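Local coordinates for beta-L-arabinobiosidase (Bacteroides thetaiotaomicron, PDB 5MQR), which is a multidomain glycoside hydrolase linked to plant pectin breakdown, probably acting as a beta-L-arabinobiosidase and perhaps as a sialidase, at residues D26-P38 and S337-N349. Numbering follows the deposited sequence.
Sequences DRIHYTGKELSNP and SLSKDGLEYTTLN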
loop_
_atom_site.group_PDB
_atom_site.type_symbol
_atom_site.label_atom_id
_atom_site.label_comp_id
_atom_site.label_asym_id
_atom_site.label_seq_id
_atom_site.Cartn_x
_atom_site.Cartn_y
_atom_site.Cartn_z
ATOM N N ASP A 26 -12.112 22.541 9.534
ATOM C CA ASP A 26 -11.766 23.981 9.304
ATOM C C ASP A 26 -11.478 24.403 7.829
ATOM O O ASP A 26 -12.303 25.137 7.266
ATOM C CB ASP A 26 -10.609 24.417 10.213
ATOM C CG ASP A 26 -10.533 25.940 10.369
ATOM O OD1 ASP A 26 -11.545 26.563 10.792
ATOM O OD2 ASP A 26 -9.450 26.506 10.077
ATOM N N ARG A 27 -10.333 24.018 7.227
ATOM C CA ARG A 27 -10.044 24.340 5.787
ATOM C C ARG A 27 -9.184 23.317 5.061
ATOM O O ARG A 27 -8.326 22.677 5.660
ATOM C CB ARG A 27 -9.322 25.681 5.639
ATOM C CG ARG A 27 -10.101 26.928 6.038
ATOM C CD ARG A 27 -11.292 27.221 5.151
ATOM N NE ARG A 27 -11.813 28.563 5.432
ATOM C CZ ARG A 27 -12.612 28.890 6.448
ATOM N NH1 ARG A 27 -13.047 27.969 7.315
ATOM N NH2 ARG A 27 -12.977 30.167 6.597
ATOM N N ILE A 28 -9.380 23.199 3.752
ATOM C CA ILE A 28 -8.477 22.403 2.902
ATOM C C ILE A 28 -7.053 22.973 3.007
ATOM O O ILE A 28 -6.883 24.179 2.987
ATOM C CB ILE A 28 -8.951 22.359 1.420
ATOM C CG1 ILE A 28 -10.252 21.533 1.303
ATOM C CG2 ILE A 28 -7.864 21.782 0.516
ATOM C CD1 ILE A 28 -10.954 21.587 -0.049
ATOM N N HIS A 29 -6.058 22.102 3.156
ATOM C CA HIS A 29 -4.655 22.507 3.256
ATOM C C HIS A 29 -3.728 21.353 2.890
ATOM O O HIS A 29 -4.140 20.179 2.893
ATOM C CB HIS A 29 -4.317 23.069 4.648
ATOM C CG HIS A 29 -4.501 22.097 5.775
ATOM N ND1 HIS A 29 -5.730 21.558 6.116
ATOM C CD2 HIS A 29 -3.611 21.577 6.653
ATOM C CE1 HIS A 29 -5.579 20.731 7.138
ATOM N NE2 HIS A 29 -4.306 20.735 7.491
ATOM N N TYR A 30 -2.497 21.705 2.524
ATOM C CA TYR A 30 -1.475 20.739 2.143
ATOM C C TYR A 30 -0.315 20.824 3.117
ATOM O O TYR A 30 0.277 21.882 3.265
ATOM C CB TYR A 30 -0.977 21.035 0.738
ATOM C CG TYR A 30 0.177 20.163 0.260
ATOM C CD1 TYR A 30 -0.009 18.807 -0.019
ATOM C CD2 TYR A 30 1.459 20.705 0.053
ATOM C CE1 TYR A 30 1.040 18.012 -0.485
ATOM C CE2 TYR A 30 2.505 19.918 -0.417
ATOM C CZ TYR A 30 2.292 18.574 -0.688
ATOM O OH TYR A 30 3.337 17.787 -1.126
ATOM N N THR A 31 -0.002 19.694 3.754
ATOM C CA THR A 31 1.097 19.562 4.694
ATOM C C THR A 31 2.213 18.642 4.182
ATOM O O THR A 31 3.195 18.427 4.888
ATOM C CB THR A 31 0.596 18.976 6.020
ATOM O OG1 THR A 31 0.058 17.666 5.784
ATOM C CG2 THR A 31 -0.452 19.887 6.664
ATOM N N GLY A 32 2.083 18.084 2.981
ATOM C CA GLY A 32 3.166 17.311 2.402
ATOM C C GLY A 32 4.392 18.190 2.222
ATOM O O GLY A 32 4.299 19.435 2.178
ATOM N N LYS A 33 5.550 17.552 2.137
ATOM C CA LYS A 33 6.800 18.289 1.897
ATOM C C LYS A 33 7.259 18.256 0.451
ATOM O O LYS A 33 8.193 18.946 0.109
ATOM C CB LYS A 33 7.891 17.806 2.871
ATOM C CG LYS A 33 7.983 18.738 4.075
ATOM C CD LYS A 33 7.724 18.100 5.434
ATOM C CE LYS A 33 7.185 19.163 6.420
ATOM N NZ LYS A 33 7.899 19.102 7.728
ATOM N N GLU A 34 6.561 17.501 -0.388
ATOM C CA GLU A 34 6.886 17.376 -1.810
ATOM C C GLU A 34 6.523 18.644 -2.544
ATOM O O GLU A 34 5.406 19.159 -2.393
ATOM C CB GLU A 34 6.198 16.144 -2.409
ATOM C CG GLU A 34 6.690 14.850 -1.723
ATOM C CD GLU A 34 5.890 13.603 -2.101
ATOM O OE1 GLU A 34 4.681 13.490 -1.736
ATOM O OE2 GLU A 34 6.490 12.719 -2.780
ATOM N N LEU A 35 7.510 19.165 -3.275
ATOM C CA LEU A 35 7.382 20.369 -4.117
ATOM C C LEU A 35 7.618 19.994 -5.564
ATOM O O LEU A 35 8.394 19.066 -5.834
ATOM C CB LEU A 35 8.414 21.428 -3.717
ATOM C CG LEU A 35 8.480 21.756 -2.239
ATOM C CD1 LEU A 35 9.551 22.809 -2.014
ATOM C CD2 LEU A 35 7.121 22.228 -1.735
ATOM N N SER A 36 6.951 20.696 -6.492
ATOM C CA SER A 36 7.169 20.476 -7.916
ATOM C C SER A 36 8.212 21.497 -8.423
ATOM O O SER A 36 8.146 22.694 -8.094
ATOM C CB SER A 36 5.840 20.610 -8.664
ATOM O OG SER A 36 6.008 20.328 -10.029
ATOM N N ASN A 37 9.189 21.009 -9.180
ATOM C CA ASN A 37 10.247 21.818 -9.731
ATOM C C ASN A 37 9.900 22.189 -11.189
ATOM O O ASN A 37 9.979 21.337 -12.070
ATOM C CB ASN A 37 11.584 21.059 -9.654
ATOM C CG ASN A 37 12.727 21.815 -10.318
ATOM O OD1 ASN A 37 12.573 22.959 -10.730
ATOM N ND2 ASN A 37 13.867 21.172 -10.439
ATOM N N PRO A 38 9.524 23.462 -11.449
ATOM C CA PRO A 38 9.035 23.870 -12.781
ATOM C C PRO A 38 10.047 23.776 -13.948
ATOM O O PRO A 38 9.644 23.842 -15.098
ATOM C CB PRO A 38 8.596 25.323 -12.570
ATOM C CG PRO A 38 9.363 25.784 -11.414
ATOM C CD PRO A 38 9.555 24.596 -10.520
ATOM N N SER A 337 -2.819 15.227 -5.430
ATOM C CA SER A 337 -2.572 15.172 -4.005
ATOM C C SER A 337 -3.716 14.392 -3.344
ATOM O O SER A 337 -4.871 14.577 -3.699
ATOM C CB SER A 337 -2.468 16.599 -3.407
ATOM O OG SER A 337 -1.295 17.310 -3.803
ATOM N N LEU A 338 -3.389 13.553 -2.368
ATOM C CA LEU A 338 -4.377 12.714 -1.664
ATOM C C LEU A 338 -4.631 13.169 -0.226
ATOM O O LEU A 338 -3.776 13.818 0.398
ATOM C CB LEU A 338 -3.906 11.255 -1.656
ATOM C CG LEU A 338 -3.522 10.699 -3.032
ATOM C CD1 LEU A 338 -2.949 9.304 -2.891
ATOM C CD2 LEU A 338 -4.700 10.727 -4.005
ATOM N N SER A 339 -5.827 12.829 0.269
ATOM C CA SER A 339 -6.289 13.155 1.616
ATOM C C SER A 339 -7.220 12.052 2.058
ATOM O O SER A 339 -8.036 11.578 1.254
ATOM C CB SER A 339 -7.076 14.470 1.631
ATOM O OG SER A 339 -7.628 14.766 2.910
ATOM N N LYS A 340 -7.083 11.639 3.323
ATOM C CA LYS A 340 -7.992 10.662 3.935
ATOM C C LYS A 340 -9.303 11.273 4.416
ATOM O O LYS A 340 -10.277 10.551 4.584
ATOM C CB LYS A 340 -7.311 9.944 5.117
ATOM C CG LYS A 340 -7.064 10.823 6.339
ATOM C CD LYS A 340 -6.730 9.997 7.553
ATOM C CE LYS A 340 -6.545 10.865 8.797
ATOM N NZ LYS A 340 -5.205 10.574 9.377
ATOM N N ASP A 341 -9.314 12.575 4.685
ATOM C CA ASP A 341 -10.463 13.229 5.298
ATOM C C ASP A 341 -11.056 14.395 4.508
ATOM O O ASP A 341 -12.025 14.995 4.949
ATOM C CB ASP A 341 -10.111 13.681 6.731
ATOM C CG ASP A 341 -8.886 14.635 6.798
ATOM O OD1 ASP A 341 -8.607 15.367 5.809
ATOM O OD2 ASP A 341 -8.204 14.635 7.861
ATOM N N GLY A 342 -10.494 14.718 3.348
ATOM C CA GLY A 342 -10.980 15.853 2.573
ATOM C C GLY A 342 -10.532 17.236 3.039
ATOM O O GLY A 342 -10.950 18.232 2.454
ATOM N N LEU A 343 -9.683 17.306 4.074
ATOM C CA LEU A 343 -9.154 18.575 4.551
ATOM C C LEU A 343 -7.642 18.623 4.445
ATOM O O LEU A 343 -7.120 19.489 3.779
ATOM C CB LEU A 343 -9.624 18.845 5.971
ATOM C CG LEU A 343 -11.110 19.177 6.087
ATOM C CD1 LEU A 343 -11.450 19.420 7.558
ATOM C CD2 LEU A 343 -11.523 20.387 5.247
ATOM N N GLU A 344 -6.944 17.699 5.092
ATOM C CA GLU A 344 -5.479 17.635 5.017
ATOM C C GLU A 344 -4.984 16.798 3.848
ATOM O O GLU A 344 -5.258 15.620 3.777
ATOM C CB GLU A 344 -4.887 17.054 6.304
ATOM C CG GLU A 344 -3.350 17.067 6.367
ATOM C CD GLU A 344 -2.792 16.392 7.615
ATOM O OE1 GLU A 344 -3.578 15.865 8.431
ATOM O OE2 GLU A 344 -1.557 16.339 7.773
ATOM N N TYR A 345 -4.216 17.414 2.963
ATOM C CA TYR A 345 -3.618 16.717 1.844
ATOM C C TYR A 345 -2.161 16.549 2.137
ATOM O O TYR A 345 -1.520 17.474 2.621
ATOM C CB TYR A 345 -3.842 17.488 0.546
ATOM C CG TYR A 345 -5.261 17.328 0.047
ATOM C CD1 TYR A 345 -6.296 18.098 0.566
ATOM C CD2 TYR A 345 -5.575 16.384 -0.928
ATOM C CE1 TYR A 345 -7.587 17.942 0.125
ATOM C CE2 TYR A 345 -6.875 16.217 -1.368
ATOM C CZ TYR A 345 -7.876 17.011 -0.847
ATOM O OH TYR A 345 -9.182 16.866 -1.289
ATOM N N THR A 346 -1.648 15.353 1.874
ATOM C CA THR A 346 -0.329 14.958 2.354
ATOM C C THR A 346 0.634 14.466 1.298
ATOM O O THR A 346 1.783 14.259 1.618
ATOM C CB THR A 346 -0.467 13.834 3.418
ATOM O OG1 THR A 346 -1.080 12.690 2.829
ATOM C CG2 THR A 346 -1.350 14.305 4.570
ATOM N N THR A 347 0.186 14.269 0.056
ATOM C CA THR A 347 1.032 13.741 -1.020
ATOM C C THR A 347 1.018 14.661 -2.253
ATOM O O THR A 347 0.121 15.503 -2.414
ATOM C CB THR A 347 0.539 12.333 -1.476
ATOM O OG1 THR A 347 -0.761 12.430 -2.083
ATOM C CG2 THR A 347 0.477 11.359 -0.285
ATOM N N LEU A 348 2.003 14.456 -3.122
ATOM C CA LEU A 348 2.078 15.146 -4.404
ATOM C C LEU A 348 2.781 14.253 -5.404
ATOM O O LEU A 348 3.944 13.937 -5.235
ATOM C CB LEU A 348 2.814 16.467 -4.271
ATOM C CG LEU A 348 2.864 17.311 -5.549
ATOM C CD1 LEU A 348 1.460 17.764 -5.915
ATOM C CD2 LEU A 348 3.800 18.487 -5.366
ATOM N N ASN A 349 2.052 13.827 -6.422
ATOM C CA ASN A 349 2.561 12.951 -7.476
ATOM C C ASN A 349 2.014 13.391 -8.833
ATOM O O ASN A 349 1.146 14.270 -8.921
ATOM C CB ASN A 349 2.146 11.512 -7.187
ATOM C CG ASN A 349 2.800 10.963 -5.920
ATOM O OD1 ASN A 349 2.212 11.016 -4.841
ATOM N ND2 ASN A 349 4.032 10.486 -6.048
HETATM O O HOH W 1 4.235 14.888 0.507
HETATM O O HOH W 2 6.066 10.240 -3.868
HETATM O O HOH W 3 6.521 13.555 -5.291
HETATM O O HOH W 4 3.600 11.161 -2.536
#
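Glu344 CA lies over one face of the His29 ring, 4.1 Å from the ring centroid, in a CH-pi contact displaced toward the rim. The Tyr345 ring carries Ser339 CB over the centre of one face. His29 O and the backbone of Ser337 and Leu338 lie at its edge. On the Tyr30 ring, Gly32 N sits over the centre of one face. The contact joins the chain's N-terminal strand, 29-30, in parallel to strand 344-345. The latter follows a turn that resembles an Asp-box, consistent with a BNR-type beta-propeller blade. In that turn Asp341 OD1 accepts from both Leu343 N and Glu344 N, and Ser339 OG donates to Glu344 O.

Three backbone bonds zip the strands. His29 N reaches Leu343 O, Tyr345 N reaches His29 O at 2.8 Å, and Thr31 N reaches Tyr345 O. Beside them, Thr31 OG1 donates to the anti lone pair of Glu344 OE2 (2.9 Å). Ile28 CG2 packs on Tyr345 CE1 (3.9 Å), and the Tyr345 hydroxyl is hydrogen-bonded to that of Tyr268. Leu343 CD2 covers the backbone of Arg27 and Ile28.

With chi1 at 175°, the Tyr30 ring swings away from its own N and runs along the other segment to Thr347 O and Leu348 CB. Its OH donates to a lone pair of Glu34 O, 2.8 Å away. A phenylalanine here lacks the hydroxyl and would probably leave Glu34 O without this mate and the loop from Thr31 to Glu34 less firmly tied to the ring. Glycine suits position 32, because a CB there would run into Thr346 O.

The side chain of Glu34 lies about 6 Å from a bound sodium ion. Leu348 N meets Glu34 OE1 from above the carboxylate plane at 3.2 Å, and two waters also donate to OE1, one shared with Thr346 O and the other with Asn349 OD1.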